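Local coordinates for glucose-binding protein (Thermus thermophilus HB27, PDB 2B3F) that binds glucose or galactose in the cleft of a periplasmic binding-protein fold and probably delivers the sugar to a binding-protein-dependent transport system, at residues A[1-9]-A[288-296]; A[166-174]-A[343-351]. All coordinates share one frame; numbering follows the deposited sequence.

Contact 1: A[1-9]-A[288-296]; sequences MKLEIFSWW and NRQNAINWL. With GAL (beta-D-galactopyranose), chain G.
Ile5 lays its CD1 methyl on one face of the Trp295 indole, 3.6 Å from the centroid of the six-membered ring and only 6° off the ring normal, a nearly vertical CH-pi contact. With CG anti to the backbone N (chi1 171°), the Trp295 indole reaches from the helix toward the strand. Phe280 packs edge-to-face with the same indole, and Leu17 and Leu20 of helix 15-27 also touch it.

Two residues back along strand 2-7, Leu3 splits its branches between two helical residues. CD2 rests on Trp295 CB at 4.0 Å, while CD1 settles on the helix backbone at Ala292, 3.7 Å from its CA. In the apolar part of the contact Leu3 and Ile5, two residues apart on the strand, meet Ala292 and Trp295, with the Leu3 and Trp295 side chains crossing at about a right angle.

Toward the chain start the contact turns polar and more exposed. Asn288, at the N-cap position, brings its CB within 3.1 Å of Lys2 O. Its amide has two partners: ND2 is bonded to Asp61, and OD1 takes a 2.6 Å hydrogen bond from a water that in turn accepts from Lys2 N at 2.9 Å. That water ties the first strand residue to the residue just before the helix.

At the other end, strand 2-7 runs out into the sugar site. Ser7 OG accepts from Trp9 N in an ST turn. Trp9 NE1 gives galactose O3 a 3.0 Å bond, the oxygen lying in the plane of the indole at its edge. Trp8 NE1 donates to the ring oxygen O5. A helix laid at 57° across a parallel-paired strand is the alpha/beta layering of a periplasmic binding-protein lobe, here with the strand's C-terminal end opening into the ligand cleft.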
loop_
_atom_site.group_PDB
_atom_site.type_symbol
_atom_site.label_atom_id
_atom_site.label_comp_id
_atom_site.label_asym_id
_atom_site.label_seq_id
_atom_site.Cartn_x
_atom_site.Cartn_y
_atom_site.Cartn_z
ATOM N N MET A 1 10.414 -31.892 2.076
ATOM C CA MET A 1 10.594 -30.631 1.307
ATOM C C MET A 1 9.411 -29.711 1.565
ATOM O O MET A 1 8.264 -30.038 1.234
ATOM C CB MET A 1 10.710 -30.928 -0.183
ATOM C CG MET A 1 12.056 -31.450 -0.596
ATOM S SD MET A 1 13.116 -30.137 -1.210
ATOM C CE MET A 1 13.841 -29.604 0.310
ATOM N N LYS A 2 9.707 -28.575 2.186
ATOM C CA LYS A 2 8.683 -27.609 2.568
ATOM C C LYS A 2 9.110 -26.183 2.267
ATOM O O LYS A 2 10.300 -25.877 2.106
ATOM C CB LYS A 2 8.371 -27.745 4.051
ATOM C CG LYS A 2 7.799 -29.103 4.421
ATOM C CD LYS A 2 7.536 -29.218 5.890
ATOM C CE LYS A 2 7.018 -30.621 6.234
ATOM N NZ LYS A 2 8.156 -31.593 6.380
ATOM N N LEU A 3 8.108 -25.311 2.169
ATOM C CA LEU A 3 8.327 -23.877 2.051
ATOM C C LEU A 3 7.147 -23.174 2.710
ATOM O O LEU A 3 6.013 -23.372 2.307
ATOM C CB LEU A 3 8.423 -23.441 0.604
ATOM C CG LEU A 3 8.479 -21.915 0.416
ATOM C CD1 LEU A 3 9.805 -21.324 0.883
ATOM C CD2 LEU A 3 8.194 -21.557 -1.035
ATOM N N GLU A 4 7.446 -22.361 3.715
ATOM C CA GLU A 4 6.423 -21.635 4.467
ATOM C C GLU A 4 6.497 -20.150 4.089
ATOM O O GLU A 4 7.465 -19.474 4.405
ATOM C CB GLU A 4 6.625 -21.808 5.962
ATOM C CG GLU A 4 5.535 -21.131 6.770
ATOM C CD GLU A 4 5.765 -21.214 8.250
ATOM O OE1 GLU A 4 6.939 -21.187 8.680
ATOM O OE2 GLU A 4 4.761 -21.269 8.995
ATOM N N ILE A 5 5.443 -19.679 3.435
ATOM C CA ILE A 5 5.352 -18.311 2.926
ATOM C C ILE A 5 4.374 -17.559 3.814
ATOM O O ILE A 5 3.214 -17.940 3.895
ATOM C CB ILE A 5 4.796 -18.266 1.509
ATOM C CG1 ILE A 5 5.697 -19.046 0.522
ATOM C CG2 ILE A 5 4.670 -16.829 1.032
ATOM C CD1 ILE A 5 5.037 -19.326 -0.784
ATOM N N PHE A 6 4.858 -16.485 4.424
ATOM C CA PHE A 6 4.086 -15.691 5.379
ATOM C C PHE A 6 3.643 -14.392 4.692
ATOM O O PHE A 6 4.439 -13.695 4.069
ATOM C CB PHE A 6 4.957 -15.438 6.607
ATOM C CG PHE A 6 4.254 -14.764 7.770
ATOM C CD1 PHE A 6 3.910 -15.497 8.900
ATOM C CD2 PHE A 6 4.013 -13.393 7.762
ATOM C CE1 PHE A 6 3.280 -14.882 9.999
ATOM C CE2 PHE A 6 3.403 -12.777 8.875
ATOM C CZ PHE A 6 3.045 -13.537 9.976
ATOM N N SER A 7 2.355 -14.069 4.773
ATOM C CA SER A 7 1.820 -12.877 4.120
ATOM C C SER A 7 0.469 -12.525 4.750
ATOM O O SER A 7 -0.026 -13.245 5.633
ATOM C CB SER A 7 1.627 -13.098 2.608
ATOM O OG SER A 7 0.438 -13.830 2.312
ATOM N N TRP A 8 -0.115 -11.440 4.266
ATOM C CA TRP A 8 -1.506 -11.125 4.622
ATOM C C TRP A 8 -2.458 -11.230 3.452
ATOM O O TRP A 8 -3.556 -10.630 3.450
ATOM C CB TRP A 8 -1.600 -9.786 5.358
ATOM C CG TRP A 8 -1.212 -8.543 4.678
ATOM C CD1 TRP A 8 -2.016 -7.694 3.964
ATOM C CD2 TRP A 8 0.065 -7.898 4.760
ATOM N NE1 TRP A 8 -1.309 -6.570 3.570
ATOM C CE2 TRP A 8 -0.030 -6.673 4.058
ATOM C CE3 TRP A 8 1.285 -8.241 5.355
ATOM C CZ2 TRP A 8 1.058 -5.799 3.930
ATOM C CZ3 TRP A 8 2.348 -7.383 5.225
ATOM C CH2 TRP A 8 2.231 -6.182 4.524
ATOM N N TRP A 9 -2.082 -12.038 2.456
ATOM C CA TRP A 9 -2.893 -12.142 1.279
ATOM C C TRP A 9 -3.946 -13.254 1.408
ATOM O O TRP A 9 -3.979 -14.221 0.666
ATOM C CB TRP A 9 -1.988 -12.297 0.056
ATOM C CG TRP A 9 -1.252 -11.043 -0.270
ATOM C CD1 TRP A 9 -1.670 -9.743 -0.095
ATOM C CD2 TRP A 9 0.054 -10.968 -0.848
ATOM N NE1 TRP A 9 -0.693 -8.873 -0.528
ATOM C CE2 TRP A 9 0.368 -9.601 -1.002
ATOM C CE3 TRP A 9 0.983 -11.928 -1.254
ATOM C CZ2 TRP A 9 1.570 -9.174 -1.558
ATOM C CZ3 TRP A 9 2.200 -11.499 -1.775
ATOM C CH2 TRP A 9 2.466 -10.143 -1.947
ATOM N N ASN A 288 13.889 -23.811 5.723
ATOM C CA ASN A 288 13.955 -24.268 4.324
ATOM C C ASN A 288 14.594 -23.200 3.444
ATOM O O ASN A 288 13.975 -22.626 2.565
ATOM C CB ASN A 288 12.574 -24.686 3.816
ATOM C CG ASN A 288 11.860 -25.638 4.778
ATOM O OD1 ASN A 288 12.273 -26.789 4.951
ATOM N ND2 ASN A 288 10.801 -25.155 5.429
ATOM N N ARG A 289 15.881 -22.991 3.683
ATOM C CA ARG A 289 16.624 -21.873 3.111
ATOM C C ARG A 289 16.677 -21.929 1.591
ATOM O O ARG A 289 16.399 -20.947 0.926
ATOM C CB ARG A 289 18.046 -21.853 3.662
ATOM C CG ARG A 289 18.847 -20.660 3.216
ATOM C CD ARG A 289 20.195 -20.598 3.931
ATOM N NE ARG A 289 20.981 -19.438 3.516
ATOM C CZ ARG A 289 21.748 -19.379 2.430
ATOM N NH1 ARG A 289 21.890 -20.430 1.625
ATOM N NH2 ARG A 289 22.402 -18.262 2.143
ATOM N N GLN A 290 17.061 -23.075 1.021
ATOM C CA GLN A 290 17.149 -23.156 -0.441
ATOM C C GLN A 290 15.799 -22.989 -1.132
ATOM O O GLN A 290 15.695 -22.337 -2.163
ATOM C CB GLN A 290 17.805 -24.464 -0.903
ATOM C CG GLN A 290 18.092 -24.482 -2.398
ATOM C CD GLN A 290 19.025 -23.356 -2.839
ATOM O OE1 GLN A 290 20.043 -23.086 -2.187
ATOM N NE2 GLN A 290 18.682 -22.693 -3.953
ATOM N N ASN A 291 14.767 -23.605 -0.570
ATOM C CA ASN A 291 13.435 -23.493 -1.159
ATOM C C ASN A 291 12.985 -22.028 -1.128
ATOM O O ASN A 291 12.348 -21.547 -2.065
ATOM C CB ASN A 291 12.437 -24.388 -0.432
ATOM C CG ASN A 291 12.681 -25.881 -0.684
ATOM O OD1 ASN A 291 12.267 -26.744 0.102
ATOM N ND2 ASN A 291 13.331 -26.181 -1.793
ATOM N N ALA A 292 13.368 -21.321 -0.064
ATOM C CA ALA A 292 13.056 -19.873 0.061
ATOM C C ALA A 292 13.796 -19.060 -0.992
ATOM O O ALA A 292 13.231 -18.188 -1.652
ATOM C CB ALA A 292 13.406 -19.379 1.461
ATOM N N ILE A 293 15.075 -19.375 -1.189
ATOM C CA ILE A 293 15.876 -18.711 -2.229
ATOM C C ILE A 293 15.248 -18.911 -3.606
ATOM O O ILE A 293 15.158 -17.990 -4.406
ATOM C CB ILE A 293 17.353 -19.207 -2.208
ATOM C CG1 ILE A 293 18.061 -18.685 -0.953
ATOM C CG2 ILE A 293 18.077 -18.759 -3.470
ATOM C CD1 ILE A 293 19.389 -19.337 -0.646
ATOM N N ASN A 294 14.784 -20.126 -3.894
ATOM C CA ASN A 294 14.120 -20.367 -5.164
ATOM C C ASN A 294 12.789 -19.606 -5.300
ATOM O O ASN A 294 12.388 -19.190 -6.385
ATOM C CB ASN A 294 13.956 -21.870 -5.380
ATOM C CG ASN A 294 15.305 -22.560 -5.654
ATOM O OD1 ASN A 294 16.246 -21.905 -6.105
ATOM N ND2 ASN A 294 15.393 -23.869 -5.382
ATOM N N TRP A 295 12.114 -19.387 -4.175
ATOM C CA TRP A 295 10.932 -18.533 -4.189
ATOM C C TRP A 295 11.328 -17.096 -4.555
ATOM O O TRP A 295 10.686 -16.466 -5.385
ATOM C CB TRP A 295 10.212 -18.606 -2.828
ATOM C CG TRP A 295 9.096 -17.617 -2.639
ATOM C CD1 TRP A 295 9.150 -16.477 -1.910
ATOM C CD2 TRP A 295 7.772 -17.679 -3.190
ATOM N NE1 TRP A 295 7.947 -15.825 -1.955
ATOM C CE2 TRP A 295 7.083 -16.529 -2.740
ATOM C CE3 TRP A 295 7.098 -18.592 -4.004
ATOM C CZ2 TRP A 295 5.752 -16.277 -3.069
ATOM C CZ3 TRP A 295 5.791 -18.329 -4.357
ATOM C CH2 TRP A 295 5.119 -17.183 -3.870
ATOM N N LEU A 296 12.388 -16.581 -3.941
ATOM C CA LEU A 296 12.875 -15.226 -4.269
ATOM C C LEU A 296 13.206 -15.078 -5.757
ATOM O O LEU A 296 12.883 -14.063 -6.395
ATOM C CB LEU A 296 14.097 -14.864 -3.413
ATOM C CG LEU A 296 13.907 -14.874 -1.896
ATOM C CD1 LEU A 296 15.167 -14.414 -1.199
ATOM C CD2 LEU A 296 12.693 -14.007 -1.491
HETATM C C1 GAL G . -0.897 -3.264 1.579
HETATM C C2 GAL G . -0.170 -4.340 0.762
HETATM C C3 GAL G . -1.010 -4.829 -0.410
HETATM C C4 GAL G . -2.409 -5.245 0.048
HETATM C C5 GAL G . -2.989 -4.124 0.945
HETATM C C6 GAL G . -4.394 -4.411 1.500
HETATM O O1 GAL G . -0.146 -2.875 2.689
HETATM O O2 GAL G . 1.097 -3.821 0.328
HETATM O O3 GAL G . -0.372 -5.929 -1.041
HETATM O O4 GAL G . -2.285 -6.469 0.722
HETATM O O5 GAL G . -2.138 -3.823 2.024
HETATM O O6 GAL G . -4.342 -5.396 2.488
HETATM O O HOH W 1 12.534 -28.563 3.003
#

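Contact 2: A[166-174]-A[343-351]; sequences NWTQQHLWE and VGSLVHGAV. With GAL (beta-D-galactopyranose), chain G.
His348 touches the sugar directly: its ND1 shares a 2.7 Å hydrogen bond with galactose O1. From the far side of the imidazole, NE2 pairs with His171 ND1 at 2.9 Å, the two rings meeting rim to rim with planes at 63°. His171 is held in turn by Ser121, whose backbone O is bonded to NE2. Trp167 adds its CZ3 at the edge of the His348 ring, in its plane, and Trp244 packs edge-to-face with His348. Next to His348, Val347 CG2 packs on Gln170 CB at 3.6 Å.

Behind this shell sits Glu174, reaching from helix 166-190 into the turn that carries His348. CG lies between the backbone N and the carbonyl carbon (chi1 67°) and the rest of the chain is extended, which brings the carboxylate to the turn. OE1 takes a straight bond from Val347 N at 2.9 Å and a weak one from Leu346 N; OE2 receives Ser345 OG through its syn lone pair at 2.7 Å and is also bonded to Ser121 OG. Ser345 OG itself accepts from His348 N, an ST motif. Replacing Glu174 with an alanine would probably leave the Leu346 and Val347 amides and the Ser345 hydroxyl without this acceptor, and the turn carrying His348 less firmly fixed. Glu174 is thus a second-shell carboxylate, holding the start of the type I turn 346-349 that brings a ligand-binding histidine into the sugar pocket of the binding-protein fold.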
loop_
_atom_site.group_PDB
_atom_site.type_symbol
_atom_site.label_atom_id
_atom_site.label_comp_id
_atom_site.label_asym_id
_atom_site.label_seq_id
_atom_site.Cartn_x
_atom_site.Cartn_y
_atom_site.Cartn_z
ATOM N N ASN A 166 -9.703 1.714 10.781
ATOM C CA ASN A 166 -8.663 2.668 11.114
ATOM C C ASN A 166 -7.576 2.816 10.048
ATOM O O ASN A 166 -7.305 3.937 9.616
ATOM C CB ASN A 166 -8.036 2.299 12.463
ATOM C CG ASN A 166 -6.896 3.216 12.864
ATOM O OD1 ASN A 166 -5.767 3.011 12.432
ATOM N ND2 ASN A 166 -7.162 4.162 13.784
ATOM N N TRP A 167 -6.977 1.717 9.618
ATOM C CA TRP A 167 -5.862 1.885 8.641
ATOM C C TRP A 167 -6.327 2.573 7.360
ATOM O O TRP A 167 -5.551 3.301 6.737
ATOM C CB TRP A 167 -5.114 0.585 8.364
ATOM C CG TRP A 167 -5.770 -0.357 7.467
ATOM C CD1 TRP A 167 -6.482 -1.451 7.811
ATOM C CD2 TRP A 167 -5.741 -0.326 6.030
ATOM N NE1 TRP A 167 -6.938 -2.098 6.691
ATOM C CE2 TRP A 167 -6.487 -1.434 5.580
ATOM C CE3 TRP A 167 -5.168 0.534 5.088
ATOM C CZ2 TRP A 167 -6.659 -1.719 4.225
ATOM C CZ3 TRP A 167 -5.352 0.265 3.746
ATOM C CH2 TRP A 167 -6.093 -0.852 3.324
ATOM N N THR A 168 -7.584 2.366 6.953
ATOM C CA THR A 168 -8.090 2.991 5.712
ATOM C C THR A 168 -8.295 4.497 5.895
ATOM O O THR A 168 -8.301 5.266 4.940
ATOM C CB THR A 168 -9.401 2.352 5.182
ATOM O OG1 THR A 168 -10.514 2.780 5.980
ATOM C CG2 THR A 168 -9.317 0.865 5.141
ATOM N N GLN A 169 -8.501 4.908 7.147
ATOM C CA GLN A 169 -8.596 6.326 7.476
ATOM C C GLN A 169 -7.213 6.965 7.392
ATOM O O GLN A 169 -7.066 8.059 6.872
ATOM C CB GLN A 169 -9.212 6.509 8.856
ATOM C CG GLN A 169 -10.604 5.914 8.978
ATOM C CD GLN A 169 -10.994 5.609 10.430
ATOM O OE1 GLN A 169 -10.412 6.163 11.382
ATOM N NE2 GLN A 169 -11.943 4.678 10.603
ATOM N N GLN A 170 -6.202 6.257 7.877
ATOM C CA GLN A 170 -4.809 6.677 7.697
ATOM C C GLN A 170 -4.479 6.762 6.209
ATOM O O GLN A 170 -3.813 7.694 5.770
ATOM C CB GLN A 170 -3.862 5.699 8.351
ATOM C CG GLN A 170 -3.997 5.513 9.882
ATOM C CD GLN A 170 -2.947 4.548 10.391
ATOM O OE1 GLN A 170 -1.773 4.678 10.047
ATOM N NE2 GLN A 170 -3.356 3.568 11.186
ATOM N N HIS A 171 -4.953 5.773 5.451
ATOM C CA HIS A 171 -4.758 5.707 4.011
ATOM C C HIS A 171 -5.319 6.937 3.318
ATOM O O HIS A 171 -4.659 7.552 2.502
ATOM C CB HIS A 171 -5.383 4.446 3.422
ATOM C CG HIS A 171 -4.971 4.209 2.008
ATOM N ND1 HIS A 171 -4.017 3.276 1.658
ATOM C CD2 HIS A 171 -5.345 4.830 0.864
ATOM C CE1 HIS A 171 -3.835 3.324 0.348
ATOM N NE2 HIS A 171 -4.636 4.249 -0.159
ATOM N N LEU A 172 -6.555 7.286 3.661
ATOM C CA LEU A 172 -7.150 8.519 3.168
ATOM C C LEU A 172 -6.304 9.743 3.551
ATOM O O LEU A 172 -6.044 10.615 2.714
ATOM C CB LEU A 172 -8.535 8.668 3.766
ATOM C CG LEU A 172 -9.256 9.961 3.482
ATOM C CD1 LEU A 172 -9.481 10.173 1.982
ATOM C CD2 LEU A 172 -10.591 9.885 4.266
ATOM N N TRP A 173 -5.858 9.789 4.802
ATOM C CA TRP A 173 -5.060 10.901 5.306
ATOM C C TRP A 173 -3.785 11.122 4.470
ATOM O O TRP A 173 -3.458 12.246 4.160
ATOM C CB TRP A 173 -4.665 10.701 6.769
ATOM C CG TRP A 173 -3.901 11.864 7.355
ATOM C CD1 TRP A 173 -4.427 12.973 7.979
ATOM C CD2 TRP A 173 -2.469 12.050 7.374
ATOM N NE1 TRP A 173 -3.424 13.820 8.375
ATOM C CE2 TRP A 173 -2.212 13.286 8.028
ATOM C CE3 TRP A 173 -1.387 11.296 6.907
ATOM C CZ2 TRP A 173 -0.914 13.773 8.229
ATOM C CZ3 TRP A 173 -0.103 11.778 7.102
ATOM C CH2 TRP A 173 0.123 13.016 7.755
ATOM N N GLU A 174 -3.095 10.055 4.066
ATOM C CA GLU A 174 -1.821 10.281 3.337
ATOM C C GLU A 174 -2.074 10.913 1.966
ATOM O O GLU A 174 -1.264 11.704 1.488
ATOM C CB GLU A 174 -0.913 9.056 3.286
ATOM C CG GLU A 174 -1.372 7.854 2.502
ATOM C CD GLU A 174 -0.359 6.703 2.586
ATOM O OE1 GLU A 174 0.510 6.725 3.501
ATOM O OE2 GLU A 174 -0.456 5.777 1.757
ATOM N N VAL A 343 6.652 9.547 -4.848
ATOM C CA VAL A 343 6.911 9.639 -3.404
ATOM C C VAL A 343 6.443 8.334 -2.774
ATOM O O VAL A 343 5.805 7.514 -3.449
ATOM C CB VAL A 343 6.162 10.834 -2.729
ATOM C CG1 VAL A 343 6.545 12.179 -3.389
ATOM C CG2 VAL A 343 4.653 10.634 -2.783
ATOM N N GLY A 344 6.757 8.162 -1.493
ATOM C CA GLY A 344 6.459 6.908 -0.799
ATOM C C GLY A 344 5.264 7.036 0.133
ATOM O O GLY A 344 4.991 8.109 0.686
ATOM N N SER A 345 4.587 5.906 0.308
ATOM C CA SER A 345 3.525 5.758 1.309
ATOM C C SER A 345 4.028 5.664 2.738
ATOM O O SER A 345 5.031 5.010 3.018
ATOM C CB SER A 345 2.714 4.499 0.985
ATOM O OG SER A 345 1.714 4.239 1.964
ATOM N N LEU A 346 3.281 6.296 3.652
ATOM C CA LEU A 346 3.435 6.085 5.094
ATOM C C LEU A 346 2.758 4.798 5.553
ATOM O O LEU A 346 3.345 3.973 6.263
ATOM C CB LEU A 346 2.785 7.258 5.861
ATOM C CG LEU A 346 2.488 7.063 7.353
ATOM C CD1 LEU A 346 3.774 6.823 8.127
ATOM C CD2 LEU A 346 1.751 8.281 7.894
ATOM N N VAL A 347 1.484 4.650 5.196
ATOM C CA VAL A 347 0.695 3.565 5.750
ATOM C C VAL A 347 1.209 2.210 5.265
ATOM O O VAL A 347 1.067 1.183 5.944
ATOM C CB VAL A 347 -0.799 3.788 5.423
ATOM C CG1 VAL A 347 -1.647 2.643 5.922
ATOM C CG2 VAL A 347 -1.238 5.123 6.026
ATOM N N HIS A 348 1.871 2.234 4.110
ATOM C CA HIS A 348 2.346 1.008 3.473
ATOM C C HIS A 348 3.891 0.947 3.411
ATOM O O HIS A 348 4.448 0.347 2.492
ATOM C CB HIS A 348 1.661 0.832 2.132
ATOM C CG HIS A 348 0.164 0.885 2.254
ATOM N ND1 HIS A 348 -0.569 -0.170 2.749
ATOM C CD2 HIS A 348 -0.706 1.893 2.031
ATOM C CE1 HIS A 348 -1.842 0.187 2.810
ATOM N NE2 HIS A 348 -1.953 1.437 2.390
ATOM N N GLY A 349 4.539 1.564 4.400
ATOM C CA GLY A 349 5.891 1.177 4.802
ATOM C C GLY A 349 7.093 1.786 4.120
ATOM O O GLY A 349 8.230 1.453 4.477
ATOM N N ALA A 350 6.875 2.671 3.158
ATOM C CA ALA A 350 8.011 3.194 2.405
ATOM C C ALA A 350 8.832 4.213 3.195
ATOM O O ALA A 350 10.087 4.117 3.203
ATOM C CB ALA A 350 7.569 3.768 1.095
ATOM N N VAL A 351 8.156 5.154 3.875
ATOM C CA VAL A 351 8.816 6.389 4.355
ATOM C C VAL A 351 9.128 6.471 5.850
ATOM O O VAL A 351 10.004 7.260 6.256
ATOM C CB VAL A 351 8.033 7.651 3.926
ATOM C CG1 VAL A 351 7.972 7.752 2.410
ATOM C CG2 VAL A 351 6.630 7.657 4.489
HETATM C C1 GAL G . -0.897 -3.264 1.579
HETATM C C2 GAL G . -0.170 -4.340 0.762
HETATM C C3 GAL G . -1.010 -4.829 -0.410
HETATM C C4 GAL G . -2.409 -5.245 0.048
HETATM C C5 GAL G . -2.989 -4.124 0.945
HETATM C C6 GAL G . -4.394 -4.411 1.500
HETATM O O1 GAL G . -0.146 -2.875 2.689
HETATM O O2 GAL G . 1.097 -3.821 0.328
HETATM O O3 GAL G . -0.372 -5.929 -1.041
HETATM O O4 GAL G . -2.285 -6.469 0.722
HETATM O O5 GAL G . -2.138 -3.823 2.024
HETATM O O6 GAL G . -4.342 -5.396 2.488
#

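The two contacts meet the galactose from different parts of the fold. Contact 1 supplies two tryptophans from the loop just after strand 2-7, whereas contact 2 supplies a histidine from the turn that follows strand 341-344. Their centres lie about 28 Å apart, yet their nearest atoms are about 6 Å apart, as are the side chains of His348 and Trp8. Both reach the same mixed sheet, through strands 2-7 and 341-344, and their segments alternate along the chain. Asp278, Glu13, His66, Ala42 and Lys312 also hydrogen-bond the sugar. The helix of contact 1 is more remote: Trp295 lies about 10 Å from Asp278 between side chains.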